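Local structure of probable glutathione reductase (Sinorhizobium meliloti, 4DNA) at residues Y6-I11 and T327-N332; I137-G142 and L273-A278; Y302-V307 and M322-T327. The protein probably reduces glutathione disulfide to glutathione at the expense of NADPH, working as a homodimer that binds one FAD in each subunit. All blocks are in the same frame, centred on the assembly; numbering follows the deposited sequence.

Contact 1 of 3, residues Y6-I11 and T327-N332; sequences YDLFVI and TEYKNN
Leu8, on the middle strand of the parallel FAD-domain sheet, meets Tyr329 from the last turn of helix 314-329, a strand-to-helix contact made through one aromatic tip. The phenol oxygen does the touching: Tyr329 OH stands 3.5 Å from Leu8 CB and 3.8 Å from Leu8 CD1, with the second methyl a little farther off. Tyr329 therefore presents its end, not its ring face, to the flank of the leucine. Its CG lies beside the backbone N and opposite the carbonyl carbon (chi1 -66°), and from there the ring bridges the distance between backbones whose nearest CA atoms, of Leu8 and Glu328, are 10.7 Å apart. Strand 6-11 opens the Rossmann-type beta-alpha unit, running into the glycine-rich turn and helix 15-25, whose Ala24 touches both Leu8 and Tyr329. The cofactor is remote here, about 13 Å between the nearest atoms of the Leu8 side chain and FAD. Over one face of the Tyr329 ring lies the CG of its own neighbour Glu328, 3.8 Å above the plane and near the ring centre. That glutamate is held in turn by a salt bridge to Arg136, while Asp7 directs its carboxylate to the backbone amide of Lys30.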
# COMPACT_ATOMS: atom_id res chain seq x y z
N TYR A 6 -10.02 9.80 44.02
CA TYR A 6 -9.58 10.18 42.68
C TYR A 6 -10.68 10.93 41.96
O TYR A 6 -11.84 10.88 42.37
CB TYR A 6 -9.18 8.93 41.87
CG TYR A 6 -8.15 8.06 42.56
CD1 TYR A 6 -6.81 8.41 42.54
CD2 TYR A 6 -8.53 6.91 43.23
CE1 TYR A 6 -5.86 7.62 43.18
CE2 TYR A 6 -7.59 6.11 43.87
CZ TYR A 6 -6.25 6.47 43.84
OH TYR A 6 -5.32 5.67 44.47
N ASP A 7 -10.32 11.63 40.90
CA ASP A 7 -11.33 12.24 40.05
C ASP A 7 -11.85 11.18 39.10
O ASP A 7 -13.03 11.17 38.76
CB ASP A 7 -10.75 13.44 39.28
CG ASP A 7 -10.35 14.58 40.20
OD1 ASP A 7 -11.24 15.31 40.69
OD2 ASP A 7 -9.13 14.74 40.44
N LEU A 8 -10.96 10.27 38.71
CA LEU A 8 -11.26 9.30 37.67
C LEU A 8 -10.56 7.96 37.86
O LEU A 8 -9.36 7.86 37.63
CB LEU A 8 -10.91 9.85 36.29
CG LEU A 8 -11.13 8.84 35.16
CD1 LEU A 8 -12.61 8.76 34.78
CD2 LEU A 8 -10.29 9.19 33.95
N PHE A 9 -11.32 6.93 38.24
CA PHE A 9 -10.80 5.57 38.19
C PHE A 9 -11.13 4.91 36.85
O PHE A 9 -12.26 5.02 36.37
CB PHE A 9 -11.32 4.71 39.35
CG PHE A 9 -10.47 3.50 39.62
CD1 PHE A 9 -10.60 2.35 38.84
CD2 PHE A 9 -9.53 3.51 40.63
CE1 PHE A 9 -9.81 1.24 39.07
CE2 PHE A 9 -8.74 2.40 40.87
CZ PHE A 9 -8.88 1.26 40.09
N VAL A 10 -10.13 4.26 36.27
CA VAL A 10 -10.25 3.54 35.00
C VAL A 10 -10.02 2.05 35.26
O VAL A 10 -8.93 1.66 35.68
CB VAL A 10 -9.19 4.03 33.99
CG1 VAL A 10 -9.19 3.17 32.74
CG2 VAL A 10 -9.42 5.48 33.61
N ILE A 11 -11.03 1.23 35.03
CA ILE A 11 -10.86 -0.21 35.17
C ILE A 11 -10.52 -0.83 33.83
O ILE A 11 -11.35 -0.84 32.92
CB ILE A 11 -12.11 -0.91 35.73
CG1 ILE A 11 -12.64 -0.20 36.96
CG2 ILE A 11 -11.77 -2.36 36.06
CD1 ILE A 11 -13.99 -0.73 37.44
N THR A 327 -16.25 14.87 25.90
CA THR A 327 -17.57 14.94 26.53
C THR A 327 -17.49 15.32 28.01
O THR A 327 -17.97 16.37 28.40
CB THR A 327 -18.38 13.62 26.38
OG1 THR A 327 -18.73 13.41 25.00
CG2 THR A 327 -19.65 13.67 27.22
N GLU A 328 -16.86 14.47 28.81
CA GLU A 328 -16.84 14.63 30.26
C GLU A 328 -15.97 15.79 30.75
O GLU A 328 -16.21 16.34 31.83
CB GLU A 328 -16.41 13.32 30.93
CG GLU A 328 -16.20 13.37 32.44
CD GLU A 328 -17.49 13.51 33.24
OE1 GLU A 328 -18.56 13.17 32.72
OE2 GLU A 328 -17.42 13.97 34.40
N TYR A 329 -14.96 16.19 29.98
CA TYR A 329 -14.02 17.19 30.49
C TYR A 329 -13.94 18.51 29.75
O TYR A 329 -13.78 19.55 30.38
CB TYR A 329 -12.64 16.57 30.67
CG TYR A 329 -12.60 15.50 31.73
CD1 TYR A 329 -13.05 15.76 33.03
CD2 TYR A 329 -12.10 14.22 31.46
CE1 TYR A 329 -13.01 14.79 34.01
CE2 TYR A 329 -12.06 13.23 32.44
CZ TYR A 329 -12.51 13.53 33.71
OH TYR A 329 -12.49 12.59 34.71
N LYS A 330 -14.02 18.50 28.42
CA LYS A 330 -13.91 19.74 27.64
C LYS A 330 -15.28 20.35 27.30
O LYS A 330 -15.40 21.17 26.39
CB LYS A 330 -13.08 19.52 26.35
CG LYS A 330 -11.61 19.15 26.55
CD LYS A 330 -10.85 20.09 27.50
CE LYS A 330 -10.66 21.51 26.96
NZ LYS A 330 -10.09 22.45 27.98
N ASN A 331 -16.31 19.92 28.04
CA ASN A 331 -17.69 20.37 27.84
C ASN A 331 -18.10 20.45 26.37
O ASN A 331 -18.91 21.29 25.97
CB ASN A 331 -17.93 21.71 28.54
CG ASN A 331 -17.60 21.63 30.02
OD1 ASN A 331 -18.15 20.81 30.75
ND2 ASN A 331 -16.67 22.49 30.46
N ASN A 332 -17.54 19.54 25.59
CA ASN A 332 -17.70 19.47 24.16
C ASN A 332 -18.39 18.13 23.85
O ASN A 332 -17.72 17.13 23.57
CB ASN A 332 -16.30 19.60 23.53
CG ASN A 332 -16.27 19.37 22.03
OD1 ASN A 332 -17.31 19.19 21.38
ND2 ASN A 332 -15.07 19.36 21.46

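Contact 2 of 3, residues I137-G142 and L273-A278; sequences IVIAVG and LGLEAA. With FAD (flavin-adenine dinucleotide), chain C.
Ile139 and Leu273 lie alongside each other and run in opposite directions, with Ile139 CG2 4.2 Å from Leu273 CD2. The isoleucine is forked between two leucines. Its CG2 stands anti to the backbone N while CG1 sits beside that N (chi1 -64°), and the longer branch carries CD1 to within 4.2 Å of Leu275 CD2, a pair whose side chains cross obliquely. Leu275 does not start out aimed at the strand; only the end of its side chain swings in. The strand 137-139 belongs to the Rossmann-type sheet, between 6-11 and 301-303, and the residues just past its end form part of the FAD pocket; 273-278 is a loop on the way to strand 301-303, and its Leu273 lines the same pocket. Leu117, on strand 115-117, touches both Ile139 and Leu275 and adds to this apolar cluster. Leu273 divides its methyls as well: CD2 also approaches Val141 CG2, and CD1 lies 3.3 Å from the adenine amino nitrogen FAD N6A. Val141 CG2 lies over the face of the adenine, 3.5 Å from FAD C5A, while Val141 CG1 sits beyond the rim, 3.7 Å from FAD N7A. The Val141 carbonyl oxygen accepts a hydrogen bond from Asn269 ND2. At Gly142 the chain passes so close to the pyrophosphate that any side chain would run into FAD O1A.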
# COMPACT_ATOMS: atom_id res chain seq x y z
N ILE A 137 -16.04 7.08 36.78
CA ILE A 137 -15.37 5.80 36.53
C ILE A 137 -15.52 5.38 35.07
O ILE A 137 -16.58 5.56 34.48
CB ILE A 137 -15.85 4.67 37.47
CG1 ILE A 137 -15.53 5.04 38.93
CG2 ILE A 137 -15.17 3.35 37.11
CD1 ILE A 137 -16.52 4.52 39.95
N VAL A 138 -14.45 4.83 34.51
CA VAL A 138 -14.48 4.29 33.16
C VAL A 138 -14.24 2.79 33.18
O VAL A 138 -13.25 2.32 33.73
CB VAL A 138 -13.46 4.99 32.26
CG1 VAL A 138 -13.31 4.25 30.94
CG2 VAL A 138 -13.88 6.43 32.04
N ILE A 139 -15.15 2.04 32.59
CA ILE A 139 -15.01 0.60 32.52
C ILE A 139 -14.52 0.20 31.12
O ILE A 139 -15.31 -0.04 30.20
CB ILE A 139 -16.35 -0.08 32.88
CG1 ILE A 139 -16.70 0.23 34.32
CG2 ILE A 139 -16.27 -1.59 32.71
CD1 ILE A 139 -18.13 -0.11 34.67
N ALA A 140 -13.20 0.14 30.96
CA ALA A 140 -12.58 -0.22 29.69
C ALA A 140 -11.96 -1.60 29.81
O ALA A 140 -10.76 -1.80 29.63
CB ALA A 140 -11.55 0.81 29.30
N VAL A 141 -12.83 -2.56 30.09
CA VAL A 141 -12.46 -3.88 30.56
C VAL A 141 -12.23 -4.90 29.42
O VAL A 141 -11.56 -5.92 29.62
CB VAL A 141 -13.52 -4.33 31.59
CG1 VAL A 141 -14.08 -5.71 31.31
CG2 VAL A 141 -12.99 -4.20 33.01
N GLY A 142 -12.78 -4.61 28.24
CA GLY A 142 -12.70 -5.52 27.11
C GLY A 142 -13.36 -6.87 27.35
O GLY A 142 -13.94 -7.11 28.41
N LEU A 273 -18.03 -8.63 38.11
CA LEU A 273 -17.33 -7.35 38.04
C LEU A 273 -17.99 -6.35 38.99
O LEU A 273 -17.51 -5.22 39.15
CB LEU A 273 -17.32 -6.83 36.60
CG LEU A 273 -16.66 -5.47 36.29
CD1 LEU A 273 -15.23 -5.38 36.78
CD2 LEU A 273 -16.72 -5.18 34.80
N GLY A 274 -19.08 -6.77 39.62
CA GLY A 274 -19.79 -5.95 40.59
C GLY A 274 -20.76 -4.98 39.93
O GLY A 274 -21.21 -4.02 40.57
N LEU A 275 -21.09 -5.23 38.67
CA LEU A 275 -22.00 -4.38 37.89
C LEU A 275 -23.38 -4.29 38.51
O LEU A 275 -23.94 -3.21 38.64
CB LEU A 275 -22.13 -4.87 36.45
CG LEU A 275 -20.88 -4.97 35.58
CD1 LEU A 275 -21.30 -5.27 34.15
CD2 LEU A 275 -20.05 -3.70 35.64
N GLU A 276 -23.91 -5.46 38.86
CA GLU A 276 -25.24 -5.62 39.44
C GLU A 276 -25.41 -4.78 40.70
O GLU A 276 -26.39 -4.06 40.84
CB GLU A 276 -25.51 -7.11 39.70
CG GLU A 276 -24.26 -7.93 40.09
CD GLU A 276 -23.35 -8.33 38.92
OE1 GLU A 276 -23.81 -8.36 37.75
OE2 GLU A 276 -22.15 -8.63 39.15
N ALA A 277 -24.43 -4.85 41.60
CA ALA A 277 -24.38 -4.00 42.79
C ALA A 277 -24.41 -2.52 42.42
O ALA A 277 -24.92 -1.71 43.18
CB ALA A 277 -23.13 -4.31 43.60
N ALA A 278 -23.87 -2.17 41.26
CA ALA A 278 -23.82 -0.77 40.81
C ALA A 278 -24.95 -0.38 39.83
O ALA A 278 -24.92 0.71 39.24
CB ALA A 278 -22.46 -0.47 40.20
PA FAD C . -8.66 -4.58 25.90
O1A FAD C . -9.41 -5.88 25.66
O2A FAD C . -7.56 -4.10 24.97
O5B FAD C . -8.03 -4.62 27.38
C5B FAD C . -8.79 -4.31 28.55
C4B FAD C . -7.92 -4.75 29.73
O4B FAD C . -8.64 -4.80 30.96
C3B FAD C . -7.38 -6.14 29.47
O3B FAD C . -5.95 -6.08 29.50
C2B FAD C . -7.97 -6.99 30.59
O2B FAD C . -7.05 -8.00 31.02
C1B FAD C . -8.26 -5.97 31.68
N9A FAD C . -9.37 -6.34 32.58
C8A FAD C . -10.44 -7.07 32.22
N7A FAD C . -11.32 -7.23 33.25
C5A FAD C . -10.80 -6.57 34.29
C6A FAD C . -11.23 -6.36 35.68
N6A FAD C . -12.41 -6.91 36.07
N1A FAD C . -10.43 -5.62 36.49
C2A FAD C . -9.26 -5.10 36.04
N3A FAD C . -8.80 -5.26 34.77
C4A FAD C . -9.52 -5.98 33.86
N1 FAD C . -8.29 -4.71 16.25
C2 FAD C . -7.86 -3.97 15.21
O2 FAD C . -8.24 -2.78 15.11
N3 FAD C . -7.02 -4.47 14.28
C4 FAD C . -6.56 -5.74 14.32
O4 FAD C . -5.77 -6.16 13.43
C4X FAD C . -7.00 -6.62 15.43
N5 FAD C . -6.58 -7.90 15.54
C5X FAD C . -7.00 -8.66 16.58
C6 FAD C . -6.57 -9.99 16.69
C7 FAD C . -7.00 -10.79 17.75
C7M FAD C . -6.50 -12.21 17.83
C8 FAD C . -7.93 -10.22 18.79
C8M FAD C . -8.42 -11.03 19.96
C9 FAD C . -8.36 -8.91 18.68
C9A FAD C . -7.94 -8.11 17.62
N10 FAD C . -8.38 -6.78 17.52
C10 FAD C . -7.92 -6.01 16.42
C1' FAD C . -9.31 -6.24 18.53
C2' FAD C . -8.62 -5.35 19.56
O2' FAD C . -7.55 -6.07 20.18
C3' FAD C . -9.64 -4.86 20.60
O3' FAD C . -10.77 -4.34 19.90
C4' FAD C . -9.07 -3.78 21.52
O4' FAD C . -8.04 -4.34 22.34
C5' FAD C . -10.16 -3.20 22.41
O5' FAD C . -9.58 -2.82 23.66
P FAD C . -10.43 -2.51 25.00
O1P FAD C . -10.21 -1.06 25.40
O2P FAD C . -11.83 -3.05 24.85
O3P FAD C . -9.70 -3.38 26.13

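Contact 3 of 3, residues Y302-V307 and M322-T327; sequences YALGDV and MCFIET. With FAD (flavin-adenine dinucleotide), chain C.
Phe324 turns its edge onto the face of Tyr302, a T-shaped pair with ring centroids 4.8 Å apart and planes at 64°. Phe324 CE1 hangs over the middle of the tyrosine ring, 3.6 Å from Tyr302 CD1. The phenylalanine CG, anti to the backbone N (chi1 158°), carries the ring there; Phe324 CB, set by the backbone, lies 4.1 Å from Leu304 CD2, the two side chains crossing at about a right angle. The hydroxyl of Tyr302 is probably hydrogen-bonded to Glu328 of helix 314-329. Replacing Tyr302 by an alanine would take away the ring face, and the Phe324 edge is likely to be left without its aromatic partner. Next to Phe324, Cys323 O accepts from Thr327 N, one turn further on, and, from the other face of its plane, from Thr327 OG1 at 3.0 Å. Beyond Leu304 comes the Gly-Asp pair that, as in related flavoproteins, holds the cofactor. Asp306 N gives a nearly straight hydrogen bond to FAD O2P (2.6 Å, 165°), and the Asp306 carboxylate brings both oxygens to the ribityl hydroxyl FAD O3', with OD2 at 2.7 Å. A side chain at Gly305 would collide with FAD O2P. Helix 314-329 starts with Thr314 N hydrogen-bonded to FAD and lies over strands 137-139 and 301-303 beside helix 15-25, while Met322, a selenomethionine, packs on Tyr450 of the second subunit.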
# COMPACT_ATOMS: atom_id res chain seq x y z
N TYR A 302 -18.91 5.40 33.02
CA TYR A 302 -18.85 5.19 31.58
C TYR A 302 -18.26 3.83 31.21
O TYR A 302 -17.47 3.25 31.97
CB TYR A 302 -18.00 6.24 30.90
CG TYR A 302 -18.47 7.66 31.04
CD1 TYR A 302 -18.30 8.37 32.24
CD2 TYR A 302 -19.04 8.32 29.96
CE1 TYR A 302 -18.70 9.69 32.36
CE2 TYR A 302 -19.45 9.64 30.07
CZ TYR A 302 -19.28 10.32 31.27
OH TYR A 302 -19.68 11.64 31.37
N ALA A 303 -18.63 3.37 30.02
CA ALA A 303 -18.11 2.14 29.44
C ALA A 303 -17.69 2.36 27.98
O ALA A 303 -18.39 3.03 27.23
CB ALA A 303 -19.14 1.03 29.54
N LEU A 304 -16.55 1.79 27.59
CA LEU A 304 -16.01 1.93 26.24
C LEU A 304 -15.07 0.78 25.92
O LEU A 304 -14.54 0.13 26.83
CB LEU A 304 -15.31 3.29 26.07
CG LEU A 304 -14.25 3.72 27.09
CD1 LEU A 304 -12.88 3.33 26.59
CD2 LEU A 304 -14.31 5.22 27.37
N GLY A 305 -14.87 0.52 24.63
CA GLY A 305 -14.04 -0.60 24.21
C GLY A 305 -14.88 -1.82 23.87
O GLY A 305 -16.10 -1.71 23.68
N ASP A 306 -14.22 -2.97 23.79
CA ASP A 306 -14.85 -4.22 23.35
C ASP A 306 -15.93 -4.71 24.30
O ASP A 306 -16.77 -5.52 23.92
CB ASP A 306 -13.81 -5.30 23.11
CG ASP A 306 -13.03 -5.09 21.84
OD1 ASP A 306 -13.17 -4.00 21.21
OD2 ASP A 306 -12.27 -6.01 21.45
N VAL A 307 -15.91 -4.19 25.53
CA VAL A 307 -16.94 -4.49 26.52
C VAL A 307 -18.34 -3.99 26.13
O VAL A 307 -19.34 -4.44 26.70
CB VAL A 307 -16.54 -3.95 27.93
CG1 VAL A 307 -16.54 -2.43 27.95
CG2 VAL A 307 -17.46 -4.52 29.01
N MSE A 322 -11.33 9.25 23.48
CA MSE A 322 -11.09 10.66 23.23
C MSE A 322 -12.40 11.36 23.31
O MSE A 322 -12.53 12.36 24.00
CB MSE A 322 -10.48 10.89 21.87
CG MSE A 322 -9.11 10.22 21.81
SE MSE A 322 -8.21 10.78 20.14
CE MSE A 322 -9.51 10.14 18.78
N CYS A 323 -13.39 10.84 22.61
CA CYS A 323 -14.74 11.39 22.73
C CYS A 323 -15.21 11.46 24.17
O CYS A 323 -15.91 12.40 24.54
CB CYS A 323 -15.72 10.64 21.85
SG CYS A 323 -15.44 11.09 20.13
N PHE A 324 -14.81 10.49 24.99
CA PHE A 324 -15.10 10.56 26.41
C PHE A 324 -14.40 11.76 27.09
O PHE A 324 -15.06 12.56 27.76
CB PHE A 324 -14.75 9.26 27.14
CG PHE A 324 -14.52 9.46 28.61
CD1 PHE A 324 -15.59 9.74 29.46
CD2 PHE A 324 -13.24 9.43 29.15
CE1 PHE A 324 -15.38 9.96 30.81
CE2 PHE A 324 -13.02 9.65 30.50
CZ PHE A 324 -14.09 9.92 31.33
N ILE A 325 -13.07 11.87 26.96
CA ILE A 325 -12.34 12.98 27.55
C ILE A 325 -12.99 14.31 27.17
O ILE A 325 -13.21 15.18 28.02
CB ILE A 325 -10.84 12.95 27.19
CG1 ILE A 325 -10.00 12.56 28.41
CG2 ILE A 325 -10.35 14.31 26.69
CD1 ILE A 325 -10.07 11.11 28.81
N GLU A 326 -13.31 14.44 25.89
CA GLU A 326 -13.98 15.62 25.35
C GLU A 326 -15.32 15.82 26.07
O GLU A 326 -15.48 16.80 26.80
CB GLU A 326 -14.17 15.46 23.83
CG GLU A 326 -14.03 16.74 23.00
CD GLU A 326 -12.60 17.24 22.89
OE1 GLU A 326 -11.66 16.43 22.93
OE2 GLU A 326 -12.41 18.47 22.76
N THR A 327 -16.25 14.87 25.90
CA THR A 327 -17.57 14.94 26.53
C THR A 327 -17.49 15.32 28.01
O THR A 327 -17.97 16.37 28.40
CB THR A 327 -18.38 13.62 26.38
OG1 THR A 327 -18.73 13.41 25.00
CG2 THR A 327 -19.65 13.67 27.22
PA FAD C . -8.66 -4.58 25.90
O1A FAD C . -9.41 -5.88 25.66
O2A FAD C . -7.56 -4.10 24.97
O5B FAD C . -8.03 -4.62 27.38
C5B FAD C . -8.79 -4.31 28.55
C4B FAD C . -7.92 -4.75 29.73
O4B FAD C . -8.64 -4.80 30.96
C3B FAD C . -7.38 -6.14 29.47
O3B FAD C . -5.95 -6.08 29.50
C2B FAD C . -7.97 -6.99 30.59
O2B FAD C . -7.05 -8.00 31.02
C1B FAD C . -8.26 -5.97 31.68
N9A FAD C . -9.37 -6.34 32.58
C8A FAD C . -10.44 -7.07 32.22
N7A FAD C . -11.32 -7.23 33.25
C5A FAD C . -10.80 -6.57 34.29
C6A FAD C . -11.23 -6.36 35.68
N6A FAD C . -12.41 -6.91 36.07
N1A FAD C . -10.43 -5.62 36.49
C2A FAD C . -9.26 -5.10 36.04
N3A FAD C . -8.80 -5.26 34.77
C4A FAD C . -9.52 -5.98 33.86
N1 FAD C . -8.29 -4.71 16.25
C2 FAD C . -7.86 -3.97 15.21
O2 FAD C . -8.24 -2.78 15.11
N3 FAD C . -7.02 -4.47 14.28
C4 FAD C . -6.56 -5.74 14.32
O4 FAD C . -5.77 -6.16 13.43
C4X FAD C . -7.00 -6.62 15.43
N5 FAD C . -6.58 -7.90 15.54
C5X FAD C . -7.00 -8.66 16.58
C6 FAD C . -6.57 -9.99 16.69
C7 FAD C . -7.00 -10.79 17.75
C7M FAD C . -6.50 -12.21 17.83
C8 FAD C . -7.93 -10.22 18.79
C8M FAD C . -8.42 -11.03 19.96
C9 FAD C . -8.36 -8.91 18.68
C9A FAD C . -7.94 -8.11 17.62
N10 FAD C . -8.38 -6.78 17.52
C10 FAD C . -7.92 -6.01 16.42
C1' FAD C . -9.31 -6.24 18.53
C2' FAD C . -8.62 -5.35 19.56
O2' FAD C . -7.55 -6.07 20.18
C3' FAD C . -9.64 -4.86 20.60
O3' FAD C . -10.77 -4.34 19.90
C4' FAD C . -9.07 -3.78 21.52
O4' FAD C . -8.04 -4.34 22.34
C5' FAD C . -10.16 -3.20 22.41
O5' FAD C . -9.58 -2.82 23.66
P FAD C . -10.43 -2.51 25.00
O1P FAD C . -10.21 -1.06 25.40
O2P FAD C . -11.83 -3.05 24.85
O3P FAD C . -9.70 -3.38 26.13

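How the contacts relate
All three contacts reach one parallel sheet, whose neighbouring strands 6-11, 137-139 and 301-303 supply one segment each. Contacts 1 and 3 share helix 314-329 and Thr327, and Phe324 CZ lies 3.9 Å from Leu8 CD1, making them adjacent stations along that helix. Contact 3 is buried and aromatic; contact 1, at the helix end, is partly buried and rests on one phenol oxygen against carbons. Contact 2, also buried, is wholly aliphatic between its segments and is made with a loop. Contacts 2 and 3 both hold FAD, by different chemistry: apolar methyls against the adenine in one, hydrogen bonds to phosphate and ribityl in the other.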